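Local coordinates for protein alcohol dehydrogenase (Thermus sp., PDB 4CPD) that probably catalyses the NAD-dependent interconversion of alcohols and their carbonyl compounds, as a zinc-containing member of the medium-chain dehydrogenase family, at residues A[250-253]-A[254-258]; A[97-100]-A[101-104]; A[111-114]-A[115-119]; A[230-234]-A[235-239]. All coordinates share one frame; numbering follows the deposited sequence.

Contact 1 (A[250-253]-A[254-258]); sequences LSLA and LEMVR
From Leu250 to Val257 the backbone follows the alpha-helical i to i+4 pattern, with successive bonds from Leu254 N to Leu250 O, Glu255 N to Ser251 O, Met256 N to Leu252 O and Val257 N to Ala253 O. This is the C-terminal part of helix 247-256, the crossover helix of the beta-alpha-beta unit it forms with strands 239-242 and 262-265 in the Rossmann-type nucleotide-binding domain. The run ends at Val257, whose psi of 146° takes the chain out of the helix, although its N still reaches Ala253 O at 3.0 Å.

The side chains illustrate how one helix serves two layers. Leu250 and Leu254 face the sheet side, where both pack on Phe274 and Phe288. Leu252 and Met256, one turn apart, meet helix 224-231 instead, Leu252 against Pro224 and Val225 and Met256 against Val228. The thioether chain runs straight through chi2 and then bends at chi3 (-62°), which swings its methyl back across the leucine branch.

At the C-terminal end Lys284 NZ is hydrogen-bonded to the carbonyl oxygens of Leu254, Glu255 and Val257, a position where its charge would probably oppose the partial negative charge of the helix end. The Leu252-Met256 touch is purely apolar: Met256 CE lies 3.8 Å from Leu252 CG and 4.0 Å from Leu252 CD2.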
ATOM      1  N   LEU A 250      -1.027 -12.327  -8.695  1.00 60.60           N
ATOM      2  CA  LEU A 250      -1.432 -11.065  -8.071  1.00 60.75           C
ATOM      3  C   LEU A 250      -2.946 -10.972  -7.845  1.00 62.53           C
ATOM      4  O   LEU A 250      -3.391 -10.479  -6.811  1.00 59.72           O
ATOM      5  CB  LEU A 250      -0.926  -9.864  -8.880  1.00 61.56           C
ATOM      6  CG  LEU A 250       0.601  -9.662  -8.812  1.00 64.23           C
ATOM      7  CD1 LEU A 250       1.138  -8.754  -9.926  1.00 61.52           C
ATOM      8  CD2 LEU A 250       1.006  -9.119  -7.453  1.00 64.02           C
ATOM      9  N   SER A 251      -3.733 -11.441  -8.809  1.00 66.32           N
ATOM     10  CA  SER A 251      -5.193 -11.432  -8.683  1.00 68.45           C
ATOM     11  C   SER A 251      -5.597 -12.395  -7.583  1.00 60.53           C
ATOM     12  O   SER A 251      -6.520 -12.146  -6.795  1.00 55.05           O
ATOM     13  CB  SER A 251      -5.844 -11.850 -10.000  1.00 72.52           C
ATOM     14  OG  SER A 251      -5.204 -11.209 -11.090  1.00 80.95           O
ATOM     15  N   LEU A 252      -4.864 -13.495  -7.543  1.00 56.99           N
ATOM     16  CA  LEU A 252      -5.035 -14.486  -6.511  1.00 58.99           C
ATOM     17  C   LEU A 252      -4.796 -13.888  -5.131  1.00 54.54           C
ATOM     18  O   LEU A 252      -5.613 -14.055  -4.231  1.00 55.71           O
ATOM     19  CB  LEU A 252      -4.078 -15.644  -6.755  1.00 65.01           C
ATOM     20  CG  LEU A 252      -4.538 -16.966  -6.163  1.00 70.06           C
ATOM     21  CD1 LEU A 252      -5.782 -17.499  -6.882  1.00 74.22           C
ATOM     22  CD2 LEU A 252      -3.390 -17.954  -6.249  1.00 69.95           C
ATOM     23  N   ALA A 253      -3.689 -13.173  -4.984  1.00 47.95           N
ATOM     24  CA  ALA A 253      -3.357 -12.549  -3.721  1.00 51.36           C
ATOM     25  C   ALA A 253      -4.458 -11.608  -3.265  1.00 51.56           C
ATOM     26  O   ALA A 253      -4.832 -11.610  -2.072  1.00 51.84           O
ATOM     27  CB  ALA A 253      -2.027 -11.809  -3.814  1.00 52.94           C
ATOM     28  N   LEU A 254      -4.974 -10.829  -4.217  1.00 50.44           N
ATOM     29  CA  LEU A 254      -6.005  -9.825  -3.934  1.00 52.22           C
ATOM     30  C   LEU A 254      -7.387 -10.418  -3.630  1.00 54.86           C
ATOM     31  O   LEU A 254      -8.151  -9.870  -2.841  1.00 56.25           O
ATOM     32  CB  LEU A 254      -6.077  -8.809  -5.070  1.00 51.02           C
ATOM     33  CG  LEU A 254      -4.849  -7.893  -5.080  1.00 51.32           C
ATOM     34  CD1 LEU A 254      -4.719  -7.183  -6.400  1.00 49.72           C
ATOM     35  CD2 LEU A 254      -4.881  -6.858  -3.959  1.00 56.09           C
ATOM     36  N   GLU A 255      -7.698 -11.549  -4.241  1.00 59.89           N
ATOM     37  CA  GLU A 255      -8.915 -12.254  -3.913  1.00 61.25           C
ATOM     38  C   GLU A 255      -8.791 -12.923  -2.533  1.00 63.01           C
ATOM     39  O   GLU A 255      -9.682 -12.859  -1.687  1.00 59.96           O
ATOM     40  CB  GLU A 255      -9.178 -13.299  -4.985  1.00 67.82           C
ATOM     41  CG  GLU A 255     -10.625 -13.764  -5.011  1.00 77.69           C
ATOM     42  CD  GLU A 255     -10.916 -14.742  -6.137  1.00 84.08           C
ATOM     43  OE1 GLU A 255     -10.012 -15.017  -6.965  1.00 89.29           O
ATOM     44  OE2 GLU A 255     -12.069 -15.221  -6.196  1.00 91.07           O
ATOM     45  N   MET A 256      -7.662 -13.576  -2.328  1.00 59.87           N
ATOM     46  CA  MET A 256      -7.404 -14.360  -1.137  1.00 57.11           C
ATOM     47  C   MET A 256      -7.410 -13.535   0.177  1.00 57.16           C
ATOM     48  O   MET A 256      -8.002 -13.946   1.181  1.00 54.89           O
ATOM     49  CB  MET A 256      -6.052 -15.014  -1.383  1.00 58.76           C
ATOM     50  CG  MET A 256      -5.498 -15.938  -0.326  1.00 61.33           C
ATOM     51  SD  MET A 256      -3.900 -16.548  -0.921  1.00 66.16           S
ATOM     52  CE  MET A 256      -4.341 -17.442  -2.403  1.00 63.75           C
ATOM     53  N   VAL A 257      -6.750 -12.375   0.162  1.00 52.27           N
ATOM     54  CA  VAL A 257      -6.506 -11.609   1.384  1.00 47.54           C
ATOM     55  C   VAL A 257      -7.841 -11.197   1.974  1.00 47.69           C
ATOM     56  O   VAL A 257      -8.779 -10.942   1.232  1.00 43.77           O
ATOM     57  CB  VAL A 257      -5.620 -10.358   1.111  1.00 46.16           C
ATOM     58  CG1 VAL A 257      -6.365  -9.331   0.272  1.00 48.01           C
ATOM     59  CG2 VAL A 257      -5.116  -9.723   2.406  1.00 44.24           C
ATOM     60  N   ARG A 258      -7.930 -11.138   3.305  1.00 49.73           N
ATOM     61  CA  ARG A 258      -9.143 -10.648   3.955  1.00 49.19           C
ATOM     62  C   ARG A 258      -9.406  -9.180   3.657  1.00 47.96           C
ATOM     63  O   ARG A 258      -8.491  -8.423   3.385  1.00 48.73           O
ATOM     64  CB  ARG A 258      -9.098 -10.840   5.477  1.00 51.07           C
ATOM     65  CG  ARG A 258      -8.207  -9.896   6.276  1.00 49.80           C
ATOM     66  CD  ARG A 258      -8.517 -10.023   7.761  1.00 51.79           C
ATOM     67  NE  ARG A 258      -7.594  -9.294   8.652  1.00 55.37           N
ATOM     68  CZ  ARG A 258      -7.640  -7.984   8.919  1.00 52.98           C
ATOM     69  NH1 ARG A 258      -8.541  -7.177   8.355  1.00 57.02           N
ATOM     70  NH2 ARG A 258      -6.771  -7.469   9.762  1.00 48.90           N
TER

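Contact 2 (A[97-100]-A[101-104]); sequences RHQY and NLCE. With ZN (zinc ion), chain F.
Two overlapping i to i+3 turns join Gln99 to Leu102 and Tyr100 to Cys103, a local contact in the cysteine-rich lobe that holds the four-cysteine zinc, the structural zinc of this family. Leu102 N binds Gln99 O at 2.9 Å, and Cys103 N follows with a longer bond of 3.2 Å to Tyr100 O. Both donors stand above the planes of the carbonyls they reach.

The turns deliver the last ligand of the metal. Cys103 SG sits anti to its backbone N (chi1 176°) and meets the zinc ion at 2.2 Å, completing the site with Cys89, Cys92 and Cys95.

Gln99 and Leu102 extend side by side in one direction, Gln99 OE1 lying 4.1 Å from Leu102 CD1. Their ends face the second subunit, where the amide of Gln99 binds Arg258 through OE1 and Gly260 O through NE2. Asn101 points the same general way, but with chi1 at 56° its OD1 turns back to 3.5 Å from Gln99 C, while its ND2 binds Asp285 OD2 of the second subunit.

The whole element follows helix 93-96, which closes at His98 in a Schellman motif, and leads on to strand 107-108; Tyr94 of that helix packs against both Gln99 and Leu102.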
ATOM      1  N   ARG A  97      16.004   9.658   1.866  1.00 40.30           N
ATOM      2  CA  ARG A  97      14.710   9.164   2.327  1.00 41.31           C
ATOM      3  C   ARG A  97      14.775   7.708   2.770  1.00 39.94           C
ATOM      4  O   ARG A  97      13.752   7.116   3.084  1.00 39.85           O
ATOM      5  CB  ARG A  97      13.669   9.241   1.197  1.00 42.95           C
ATOM      6  CG  ARG A  97      13.267  10.625   0.710  1.00 43.93           C
ATOM      7  CD  ARG A  97      12.401  10.478  -0.544  1.00 47.17           C
ATOM      8  NE  ARG A  97      11.989  11.774  -1.096  1.00 52.03           N
ATOM      9  CZ  ARG A  97      12.268  12.219  -2.328  1.00 49.30           C
ATOM     10  NH1 ARG A  97      12.926  11.479  -3.202  1.00 50.75           N
ATOM     11  NH2 ARG A  97      11.853  13.414  -2.702  1.00 49.30           N
ATOM     12  N   HIS A  98      15.968   7.131   2.765  1.00 39.89           N
ATOM     13  CA  HIS A  98      16.179   5.714   3.079  1.00 39.70           C
ATOM     14  C   HIS A  98      15.455   4.751   2.152  1.00 40.93           C
ATOM     15  O   HIS A  98      15.084   3.613   2.565  1.00 41.38           O
ATOM     16  CB  HIS A  98      15.863   5.428   4.547  1.00 38.56           C
ATOM     17  CG  HIS A  98      16.609   6.324   5.494  1.00 41.27           C
ATOM     18  ND1 HIS A  98      16.128   6.690   6.733  1.00 41.23           N
ATOM     19  CD2 HIS A  98      17.815   6.923   5.376  1.00 42.58           C
ATOM     20  CE1 HIS A  98      17.003   7.470   7.339  1.00 39.53           C
ATOM     21  NE2 HIS A  98      18.035   7.631   6.534  1.00 44.17           N
ATOM     22  N   GLN A  99      15.290   5.196   0.903  1.00 36.74           N
ATOM     23  CA  GLN A  99      14.751   4.345  -0.144  1.00 41.75           C
ATOM     24  C   GLN A  99      15.879   4.021  -1.136  1.00 43.54           C
ATOM     25  O   GLN A  99      15.909   4.486  -2.284  1.00 45.18           O
ATOM     26  CB  GLN A  99      13.579   5.032  -0.818  1.00 44.93           C
ATOM     27  CG  GLN A  99      12.453   5.385   0.141  1.00 45.10           C
ATOM     28  CD  GLN A  99      11.260   5.984  -0.579  1.00 43.87           C
ATOM     29  OE1 GLN A  99      11.399   6.978  -1.281  1.00 46.58           O
ATOM     30  NE2 GLN A  99      10.092   5.379  -0.415  1.00 39.14           N
ATOM     31  N   TYR A 100      16.801   3.190  -0.664  1.00 39.98           N
ATOM     32  CA  TYR A 100      18.067   2.934  -1.363  1.00 34.72           C
ATOM     33  C   TYR A 100      17.829   2.159  -2.631  1.00 32.84           C
ATOM     34  O   TYR A 100      18.640   2.222  -3.549  1.00 41.20           O
ATOM     35  CB  TYR A 100      19.078   2.190  -0.467  1.00 33.15           C
ATOM     36  CG  TYR A 100      19.295   2.843   0.898  1.00 34.22           C
ATOM     37  CD1 TYR A 100      20.269   3.826   1.087  1.00 32.66           C
ATOM     38  CD2 TYR A 100      18.499   2.494   2.009  1.00 35.01           C
ATOM     39  CE1 TYR A 100      20.458   4.433   2.320  1.00 31.19           C
ATOM     40  CE2 TYR A 100      18.691   3.098   3.243  1.00 33.56           C
ATOM     41  CZ  TYR A 100      19.681   4.059   3.393  1.00 33.04           C
ATOM     42  OH  TYR A 100      19.842   4.657   4.619  1.00 32.36           O
ATOM     43  N   ASN A 101      16.745   1.405  -2.699  1.00 29.42           N
ATOM     44  CA  ASN A 101      16.387   0.748  -3.953  1.00 31.59           C
ATOM     45  C   ASN A 101      15.968   1.722  -5.068  1.00 33.89           C
ATOM     46  O   ASN A 101      15.846   1.315  -6.189  1.00 29.98           O
ATOM     47  CB  ASN A 101      15.241  -0.243  -3.739  1.00 33.64           C
ATOM     48  CG  ASN A 101      14.017   0.398  -3.121  1.00 33.92           C
ATOM     49  OD1 ASN A 101      14.123   1.156  -2.158  1.00 36.65           O
ATOM     50  ND2 ASN A 101      12.865   0.142  -3.699  1.00 36.15           N
ATOM     51  N   LEU A 102      15.701   2.989  -4.748  1.00 38.40           N
ATOM     52  CA  LEU A 102      15.391   3.981  -5.769  1.00 41.26           C
ATOM     53  C   LEU A 102      16.529   4.949  -6.008  1.00 42.89           C
ATOM     54  O   LEU A 102      16.302   6.019  -6.602  1.00 49.19           O
ATOM     55  CB  LEU A 102      14.148   4.757  -5.349  1.00 42.24           C
ATOM     56  CG  LEU A 102      12.926   3.848  -5.178  1.00 40.47           C
ATOM     57  CD1 LEU A 102      11.757   4.658  -4.623  1.00 39.54           C
ATOM     58  CD2 LEU A 102      12.563   3.168  -6.492  1.00 38.52           C
ATOM     59  N   CYS A 103      17.734   4.584  -5.546  1.00 40.46           N
ATOM     60  CA  CYS A 103      18.927   5.435  -5.672  1.00 42.54           C
ATOM     61  C   CYS A 103      19.083   5.865  -7.118  1.00 45.74           C
ATOM     62  O   CYS A 103      18.917   5.057  -8.029  1.00 44.39           O
ATOM     63  CB  CYS A 103      20.183   4.695  -5.263  1.00 41.08           C
ATOM     64  SG  CYS A 103      21.648   5.695  -5.523  1.00 41.61           S
ATOM     65  N   GLU A 104      19.377   7.142  -7.315  1.00 51.40           N
ATOM     66  CA  GLU A 104      19.526   7.709  -8.670  1.00 54.89           C
ATOM     67  C   GLU A 104      20.770   7.204  -9.399  1.00 52.01           C
ATOM     68  O   GLU A 104      20.777   7.113 -10.607  1.00 49.77           O
ATOM     69  CB  GLU A 104      19.493   9.243  -8.632  1.00 53.66           C
ATOM     70  CG  GLU A 104      18.091   9.798  -8.912  1.00 58.21           C
ATOM     71  CD  GLU A 104      17.863  11.156  -8.291  1.00 61.55           C
ATOM     72  OE1 GLU A 104      18.868  11.712  -7.789  1.00 63.08           O
ATOM     73  OE2 GLU A 104      16.703  11.656  -8.290  1.00 62.42           O
TER
HETATM   74 ZN    ZN F1300      21.517   7.290  -4.051  1.00 38.66          ZN

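Contact 3 (A[111-114]-A[115-119]); sequences YGPM and FGNLQ
Gly112 O accepts backbone bonds from both Phe115 N and Asn117 N, each 3.2 Å away, in the loop between strands 107-108 and 125-128. The first bond closes a type I beta-turn with Pro113 and Met114 at its corners; the second ties in the chain that returns beyond it. The two donors come from opposite faces of the carbonyl plane, so one oxygen holds the turn from both sides. Gly116 has positive phi, and a side chain there would be pressed against the carbonyl oxygen of the preceding residue.

Two waters bridge the limbs of the loop. Water 1 accepts from Leu118 N at 2.8 Å and also lies by Gly112 O, while water 2 bridges Gly112 N and Leu118 O.

Above the turn, Tyr111 and Phe115 run side by side and their rings form a T-shaped pair, with centroids 5.3 Å apart and planes at 74°. The edge of Tyr111 points to the face of Phe115, whose opposite face lies over Met114 O. Phe115 reaches this place because CG is anti to its carbonyl carbon (chi1 -63°). Replaced by alanine, Phe115 would probably leave the edge of Tyr111 without its aromatic neighbour, and the tyrosine ring held on this flank less firmly. That ring also packs on His43 and Leu44 of helix 39-45, close to zinc ligand His59, with Tyr111 OH bound to Ser40 O. The closest atoms of the pair are Tyr111 CD2, on the ring edge, and Phe115 CD2, 3.6 Å apart.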
ATOM      1  N   TYR A 111      23.796  -7.500 -13.781  1.00 42.70           N
ATOM      2  CA  TYR A 111      22.446  -7.493 -14.317  1.00 47.50           C
ATOM      3  C   TYR A 111      22.318  -6.649 -15.614  1.00 51.59           C
ATOM      4  O   TYR A 111      21.212  -6.263 -16.039  1.00 53.65           O
ATOM      5  CB  TYR A 111      21.445  -7.080 -13.222  1.00 48.99           C
ATOM      6  CG  TYR A 111      20.189  -7.921 -13.258  1.00 43.04           C
ATOM      7  CD1 TYR A 111      20.222  -9.246 -12.896  1.00 41.68           C
ATOM      8  CD2 TYR A 111      18.986  -7.378 -13.661  1.00 42.51           C
ATOM      9  CE1 TYR A 111      19.076 -10.024 -12.920  1.00 45.72           C
ATOM     10  CE2 TYR A 111      17.839  -8.139 -13.709  1.00 44.39           C
ATOM     11  CZ  TYR A 111      17.892  -9.468 -13.345  1.00 46.84           C
ATOM     12  OH  TYR A 111      16.769 -10.257 -13.394  1.00 46.25           O
ATOM     13  N   GLY A 112      23.450  -6.422 -16.267  1.00 52.29           N
ATOM     14  CA  GLY A 112      23.452  -5.820 -17.587  1.00 56.30           C
ATOM     15  C   GLY A 112      23.297  -4.311 -17.582  1.00 56.77           C
ATOM     16  O   GLY A 112      23.117  -3.706 -16.530  1.00 55.33           O
ATOM     17  N   PRO A 113      23.347  -3.701 -18.773  1.00 59.03           N
ATOM     18  CA  PRO A 113      23.410  -2.247 -18.896  1.00 55.99           C
ATOM     19  C   PRO A 113      22.143  -1.487 -18.495  1.00 52.03           C
ATOM     20  O   PRO A 113      22.224  -0.300 -18.226  1.00 45.63           O
ATOM     21  CB  PRO A 113      23.722  -2.035 -20.380  1.00 60.33           C
ATOM     22  CG  PRO A 113      23.155  -3.226 -21.064  1.00 61.21           C
ATOM     23  CD  PRO A 113      23.228  -4.368 -20.087  1.00 60.12           C
ATOM     24  N   MET A 114      20.992  -2.142 -18.406  1.00 53.36           N
ATOM     25  CA  MET A 114      19.783  -1.430 -17.923  1.00 57.21           C
ATOM     26  C   MET A 114      19.731  -1.216 -16.408  1.00 55.10           C
ATOM     27  O   MET A 114      18.869  -0.496 -15.906  1.00 51.23           O
ATOM     28  CB  MET A 114      18.509  -2.099 -18.453  1.00 57.38           C
ATOM     29  CG  MET A 114      18.350  -1.852 -19.945  1.00 60.77           C
ATOM     30  SD  MET A 114      18.152  -0.083 -20.257  1.00 66.53           S
ATOM     31  CE  MET A 114      19.789   0.514 -20.723  1.00 64.55           C
ATOM     32  N   PHE A 115      20.682  -1.821 -15.699  1.00 58.76           N
ATOM     33  CA  PHE A 115      20.767  -1.781 -14.239  1.00 54.82           C
ATOM     34  C   PHE A 115      22.182  -1.464 -13.761  1.00 51.56           C
ATOM     35  O   PHE A 115      22.736  -2.158 -12.908  1.00 46.61           O
ATOM     36  CB  PHE A 115      20.302  -3.110 -13.673  1.00 55.09           C
ATOM     37  CG  PHE A 115      18.869  -3.402 -13.971  1.00 58.34           C
ATOM     38  CD1 PHE A 115      17.880  -2.932 -13.139  1.00 54.83           C
ATOM     39  CD2 PHE A 115      18.512  -4.128 -15.106  1.00 58.09           C
ATOM     40  CE1 PHE A 115      16.556  -3.195 -13.408  1.00 57.63           C
ATOM     41  CE2 PHE A 115      17.193  -4.393 -15.381  1.00 56.88           C
ATOM     42  CZ  PHE A 115      16.213  -3.925 -14.526  1.00 56.77           C
ATOM     43  N   GLY A 116      22.764  -0.414 -14.331  1.00 49.86           N
ATOM     44  CA  GLY A 116      24.006   0.153 -13.822  1.00 47.14           C
ATOM     45  C   GLY A 116      25.246  -0.391 -14.487  1.00 48.61           C
ATOM     46  O   GLY A 116      26.353   0.074 -14.202  1.00 45.60           O
ATOM     47  N   ASN A 117      25.067  -1.394 -15.350  1.00 50.03           N
ATOM     48  CA  ASN A 117      26.181  -1.992 -16.095  1.00 53.71           C
ATOM     49  C   ASN A 117      27.347  -2.381 -15.172  1.00 51.40           C
ATOM     50  O   ASN A 117      28.458  -1.866 -15.300  1.00 47.22           O
ATOM     51  CB  ASN A 117      26.644  -1.007 -17.171  1.00 53.49           C
ATOM     52  CG  ASN A 117      27.377  -1.684 -18.327  1.00 52.92           C
ATOM     53  OD1 ASN A 117      27.131  -2.848 -18.688  1.00 51.89           O
ATOM     54  ND2 ASN A 117      28.285  -0.945 -18.917  1.00 51.17           N
ATOM     55  N   LEU A 118      27.059  -3.280 -14.236  1.00 51.00           N
ATOM     56  CA  LEU A 118      27.994  -3.638 -13.174  1.00 47.60           C
ATOM     57  C   LEU A 118      28.478  -5.041 -13.405  1.00 43.81           C
ATOM     58  O   LEU A 118      27.710  -5.920 -13.786  1.00 42.79           O
ATOM     59  CB  LEU A 118      27.307  -3.557 -11.813  1.00 51.00           C
ATOM     60  CG  LEU A 118      27.037  -2.146 -11.268  1.00 51.65           C
ATOM     61  CD1 LEU A 118      25.901  -2.170 -10.264  1.00 53.73           C
ATOM     62  CD2 LEU A 118      28.286  -1.552 -10.630  1.00 50.75           C
ATOM     63  N   GLN A 119      29.769  -5.250 -13.188  1.00 43.95           N
ATOM     64  CA  GLN A 119      30.337  -6.583 -13.331  1.00 43.15           C
ATOM     65  C   GLN A 119      29.820  -7.438 -12.137  1.00 41.06           C
ATOM     66  O   GLN A 119      29.790  -6.976 -10.980  1.00 33.09           O
ATOM     67  CB  GLN A 119      31.868  -6.504 -13.419  1.00 41.65           C
TER
HETATM   68  O   HOH W   1      24.382  -4.242 -14.166  1.00 41.28           O
HETATM   69  O   HOH W   2      26.435  -6.398 -16.198  1.00 42.34           O

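Contact 4 (A[230-234]-A[235-239]); sequences SETND and EGPDL
Thr232 and Glu235 close a tight turn in the connection that carries the chain from helix 224-231 into strand 239-242 of the Rossmann-type sheet. Glu235 N binds Thr232 O at 3.1 Å, from above the carbonyl plane, and the two residues between, Asn233 and Asp234, both have positive phi, close to a type I' beta-turn.

The threonine side chain is directed into the returning chain. With chi1 at 50°, OG1 lies between the backbone N and the carbonyl carbon, where it accepts a weak bond from Gly236 N, also 3.1 Å long. Its stronger partner is Val228 O in the last turn of the helix, with Arg229 O also in range of the one hydroxyl proton, so the hydroxyl links helix end to loop. The threonine carbon CB meanwhile rests 3.5 Å from Gly236 O. A valine in its place would probably leave Gly236 N and Val228 O without the hydroxyl that joins them, weakening the hold of the helix end on the loop.

Glu235 CB covers Thr232 O at 3.4 Å, and its extended chain sends OE1 to a salt bridge with Arg97 of the second subunit. Gly236 (phi 119°) suits the sharp change of course before Pro237, which packs on Ser171 and Ala173 of strand 171-175. Such a helix-to-strand return is part of the alternating alpha/beta topology of a Rossmann fold.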
ATOM      1  N   SER A 230     -11.089 -21.051   4.357  1.00 73.10           N
ATOM      2  CA  SER A 230     -11.529 -21.980   5.411  1.00 73.25           C
ATOM      3  C   SER A 230     -10.499 -22.084   6.553  1.00 74.79           C
ATOM      4  O   SER A 230     -10.864 -22.208   7.732  1.00 67.48           O
ATOM      5  CB  SER A 230     -11.858 -23.366   4.839  1.00 73.78           C
ATOM      6  OG  SER A 230     -11.009 -23.711   3.758  1.00 78.26           O
ATOM      7  N   GLU A 231      -9.218 -21.983   6.212  1.00 67.87           N
ATOM      8  CA  GLU A 231      -8.179 -21.999   7.230  1.00 67.21           C
ATOM      9  C   GLU A 231      -8.114 -20.720   8.080  1.00 68.89           C
ATOM     10  O   GLU A 231      -7.461 -20.707   9.138  1.00 62.57           O
ATOM     11  CB  GLU A 231      -6.832 -22.245   6.567  1.00 70.12           C
ATOM     12  CG  GLU A 231      -6.662 -23.650   6.012  1.00 70.69           C
ATOM     13  CD  GLU A 231      -6.508 -24.722   7.105  1.00 71.11           C
ATOM     14  OE1 GLU A 231      -6.190 -24.408   8.272  1.00 61.60           O
ATOM     15  OE2 GLU A 231      -6.699 -25.912   6.788  1.00 79.49           O
ATOM     16  N   THR A 232      -8.782 -19.656   7.630  1.00 70.91           N
ATOM     17  CA  THR A 232      -8.649 -18.339   8.262  1.00 72.07           C
ATOM     18  C   THR A 232     -10.003 -17.743   8.635  1.00 75.91           C
ATOM     19  O   THR A 232     -10.282 -16.575   8.332  1.00 77.34           O
ATOM     20  CB  THR A 232      -7.918 -17.383   7.302  1.00 72.95           C
ATOM     21  OG1 THR A 232      -8.541 -17.454   6.002  1.00 71.03           O
ATOM     22  CG2 THR A 232      -6.464 -17.790   7.153  1.00 70.13           C
ATOM     23  N   ASN A 233     -10.836 -18.549   9.294  1.00 76.54           N
ATOM     24  CA  ASN A 233     -12.224 -18.171   9.634  1.00 73.45           C
ATOM     25  C   ASN A 233     -13.124 -17.716   8.472  1.00 69.45           C
ATOM     26  O   ASN A 233     -14.036 -16.921   8.689  1.00 60.03           O
ATOM     27  CB  ASN A 233     -12.217 -17.063  10.679  1.00 74.02           C
ATOM     28  CG  ASN A 233     -11.909 -17.576  12.044  1.00 79.18           C
ATOM     29  OD1 ASN A 233     -12.804 -18.027  12.753  1.00 93.59           O
ATOM     30  ND2 ASN A 233     -10.647 -17.507  12.437  1.00 79.06           N
ATOM     31  N   ASP A 234     -12.860 -18.188   7.250  1.00 72.93           N
ATOM     32  CA  ASP A 234     -13.584 -17.709   6.038  1.00 81.82           C
ATOM     33  C   ASP A 234     -13.439 -16.201   5.728  1.00 72.10           C
ATOM     34  O   ASP A 234     -14.194 -15.656   4.930  1.00 69.23           O
ATOM     35  CB  ASP A 234     -15.061 -18.104   6.128  1.00 87.41           C
ATOM     36  CG  ASP A 234     -15.219 -19.557   6.446  1.00 90.06           C
ATOM     37  OD1 ASP A 234     -14.824 -20.380   5.588  1.00 91.58           O
ATOM     38  OD2 ASP A 234     -15.676 -19.862   7.568  1.00 87.21           O
ATOM     39  N   GLU A 235     -12.456 -15.558   6.352  1.00 67.08           N
ATOM     40  CA  GLU A 235     -12.130 -14.168   6.116  1.00 61.77           C
ATOM     41  C   GLU A 235     -11.055 -14.085   5.044  1.00 59.28           C
ATOM     42  O   GLU A 235     -11.199 -13.391   4.047  1.00 61.40           O
ATOM     43  CB  GLU A 235     -11.586 -13.538   7.398  1.00 63.41           C
ATOM     44  CG  GLU A 235     -12.552 -13.494   8.585  1.00 66.23           C
ATOM     45  CD  GLU A 235     -11.988 -12.741   9.821  1.00 69.49           C
ATOM     46  OE1 GLU A 235     -10.740 -12.663   9.984  1.00 74.79           O
ATOM     47  OE2 GLU A 235     -12.777 -12.222  10.660  1.00 62.32           O
ATOM     48  N   GLY A 236      -9.984 -14.837   5.246  1.00 56.92           N
ATOM     49  CA  GLY A 236      -8.755 -14.699   4.475  1.00 51.24           C
ATOM     50  C   GLY A 236      -7.677 -14.340   5.482  1.00 47.63           C
ATOM     51  O   GLY A 236      -7.972 -13.944   6.627  1.00 43.62           O
ATOM     52  N   PRO A 237      -6.414 -14.485   5.083  1.00 44.74           N
ATOM     53  CA  PRO A 237      -5.303 -14.084   5.944  1.00 46.06           C
ATOM     54  C   PRO A 237      -5.117 -12.541   6.057  1.00 49.01           C
ATOM     55  O   PRO A 237      -5.518 -11.763   5.169  1.00 48.00           O
ATOM     56  CB  PRO A 237      -4.106 -14.727   5.259  1.00 48.08           C
ATOM     57  CG  PRO A 237      -4.477 -14.735   3.808  1.00 46.99           C
ATOM     58  CD  PRO A 237      -5.970 -14.882   3.740  1.00 45.93           C
ATOM     59  N   ASP A 238      -4.506 -12.113   7.147  1.00 47.12           N
ATOM     60  CA  ASP A 238      -4.221 -10.709   7.364  1.00 48.34           C
ATOM     61  C   ASP A 238      -3.245 -10.147   6.330  1.00 45.79           C
ATOM     62  O   ASP A 238      -3.384  -9.012   5.894  1.00 47.49           O
ATOM     63  CB  ASP A 238      -3.642 -10.532   8.760  1.00 52.45           C
ATOM     64  CG  ASP A 238      -4.591 -11.001   9.829  1.00 57.50           C
ATOM     65  OD1 ASP A 238      -5.523 -10.230  10.144  1.00 59.72           O
ATOM     66  OD2 ASP A 238      -4.431 -12.142  10.331  1.00 64.38           O
ATOM     67  N   LEU A 239      -2.272 -10.964   5.937  1.00 44.97           N
ATOM     68  CA  LEU A 239      -1.227 -10.567   4.994  1.00 42.51           C
ATOM     69  C   LEU A 239      -0.990 -11.620   3.913  1.00 41.48           C
ATOM     70  O   LEU A 239      -0.972 -12.802   4.205  1.00 40.83           O
ATOM     71  CB  LEU A 239       0.047 -10.317   5.787  1.00 40.95           C
ATOM     72  CG  LEU A 239       1.330 -10.046   5.019  1.00 41.35           C
ATOM     73  CD1 LEU A 239       1.176  -8.930   4.001  1.00 45.42           C
ATOM     74  CD2 LEU A 239       2.426  -9.686   6.004  1.00 40.81           C
TER

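How the contacts relate
From the N terminus the order is contact 2, contact 3, contact 4, contact 1, each a local closure finished before the next begins, so none nest or cross. Contacts 2 and 3 belong to the GroES-like part, on the zinc lobe and on the loop after strand 107-108, with nearest atoms about 8 Å apart. Contacts 4 and 1 lie in the nucleotide-binding part, at the exits of successive crossover helices, and they touch: Arg258 NE makes a salt bridge of 2.7 Å to Asp238 OD1. Contact 2 stays apart from them within the chain but, across the dimer interface, meets contacts 1 and 4 of the second subunit.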